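PDB 2WNK: sporozoite-specific SAG protein from Toxoplasma gondii, which is a SAG2-related surface antigen of the sporozoite stage, built from two SRS domains and probably displayed on the parasite membrane. Local coordinates for residues Pro167-Ala170 with Ala171-Leu174. Residues are numbered along the deposited sequence; the frame is centred on the assembly and turned at random.
Sequences PANA and AKVL
Between N169 and K172 the backbone folds into a type I beta turn, closed by a bond of 2.9 Å from K172 N to N169 O. The N169 side chain adds a second clasp inside the same turn: with CG anti to the backbone N (chi1 -168°), OD1 swings over to accept the N-H of A171 at 2.9 Å, the donor tilted 27° from the amide carbonyl plane, an Asx turn laid on the beta turn. OD1 also rests 3.3 Å from A171 CB, while N169 CB lies 3.9 Å from CG of K172. The lysine chain then bends away, and its NZ forms a salt bridge with D184. An asparagine at the first position of a turn can thus accept from the N-H two residues on and double the backbone closure; here the turn carries the second SRS domain from strand 164-166 into strand 172-174, which pairs antiparallel with strand 182-184. Ahead of the turn, P167, preceded by a cis peptide bond, lays its buried ring along strand 172-174. Its CB meets K172 CB at 3.6 Å, CG sits over the K172 carbonyl, and CD reaches L174 CG at 3.7 Å, the proline and leucine side chains running past one another in opposite directions. Two waters stitch the bend together through K172 O: one bridges it to P167 O, 2.7 Å from the latter, and the other donates to both K172 O and A170 O.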
loop_
_atom_site.group_PDB
_atom_site.type_symbol
_atom_site.label_atom_id
_atom_site.label_comp_id
_atom_site.label_asym_id
_atom_site.label_seq_id
_atom_site.Cartn_x
_atom_site.Cartn_y
_atom_site.Cartn_z
ATOM N N PRO A 167 -15.640 7.507 9.406
ATOM C CA PRO A 167 -15.489 6.875 10.719
ATOM C C PRO A 167 -14.610 5.638 10.745
ATOM O O PRO A 167 -14.567 4.894 9.786
ATOM C CB PRO A 167 -16.912 6.417 11.051
ATOM C CG PRO A 167 -17.800 7.393 10.307
ATOM C CD PRO A 167 -17.051 7.492 8.969
ATOM N N ALA A 168 -13.935 5.412 11.879
ATOM C CA ALA A 168 -13.036 4.267 11.970
ATOM C C ALA A 168 -13.836 2.981 12.058
ATOM O O ALA A 168 -13.393 1.954 11.556
ATOM C CB ALA A 168 -12.088 4.396 13.197
ATOM N N ASN A 169 -15.008 3.033 12.686
ATOM C CA ASN A 169 -15.880 1.865 12.789
ATOM C C ASN A 169 -16.616 1.701 11.454
ATOM O O ASN A 169 -17.329 2.601 11.054
ATOM C CB ASN A 169 -16.907 2.141 13.861
ATOM C CG ASN A 169 -17.691 0.912 14.278
ATOM O OD1 ASN A 169 -18.091 0.066 13.458
ATOM N ND2 ASN A 169 -17.921 0.786 15.603
ATOM N N ALA A 170 -16.517 0.506 10.875
ATOM C CA ALA A 170 -17.153 0.225 9.583
ATOM C C ALA A 170 -18.673 0.240 9.579
ATOM O O ALA A 170 -19.291 0.374 8.514
ATOM C CB ALA A 170 -16.615 -1.096 9.038
ATOM N N ALA A 171 -19.270 0.145 10.762
ATOM C CA ALA A 171 -20.734 0.277 10.954
ATOM C C ALA A 171 -21.207 1.726 10.881
ATOM O O ALA A 171 -22.409 1.996 10.757
ATOM C CB ALA A 171 -21.145 -0.319 12.283
ATOM N N LYS A 172 -20.275 2.667 10.938
ATOM C CA LYS A 172 -20.623 4.078 11.020
ATOM C C LYS A 172 -20.240 4.804 9.718
ATOM O O LYS A 172 -19.326 4.407 8.986
ATOM C CB LYS A 172 -19.895 4.718 12.213
ATOM C CG LYS A 172 -20.258 4.093 13.566
ATOM C CD LYS A 172 -21.707 4.340 13.991
ATOM C CE LYS A 172 -21.760 4.332 15.498
ATOM N NZ LYS A 172 -23.117 4.532 16.091
ATOM N N VAL A 173 -20.974 5.876 9.435
ATOM C CA VAL A 173 -20.749 6.655 8.226
ATOM C C VAL A 173 -21.018 8.124 8.543
ATOM O O VAL A 173 -21.653 8.407 9.545
ATOM C CB VAL A 173 -21.686 6.156 7.092
ATOM C CG1 VAL A 173 -23.139 6.517 7.299
ATOM C CG2 VAL A 173 -21.176 6.697 5.763
ATOM N N LEU A 174 -20.581 9.077 7.741
ATOM C CA LEU A 174 -20.885 10.461 8.008
ATOM C C LEU A 174 -21.928 10.929 6.981
ATOM O O LEU A 174 -22.033 10.353 5.879
ATOM C CB LEU A 174 -19.608 11.274 7.799
ATOM C CG LEU A 174 -18.613 10.897 8.881
ATOM C CD1 LEU A 174 -17.285 11.307 8.270
ATOM C CD2 LEU A 174 -18.918 11.562 10.264
HETATM O O HOH W 1 -16.645 4.041 8.346
HETATM O O HOH W 2 -19.704 2.620 6.933
#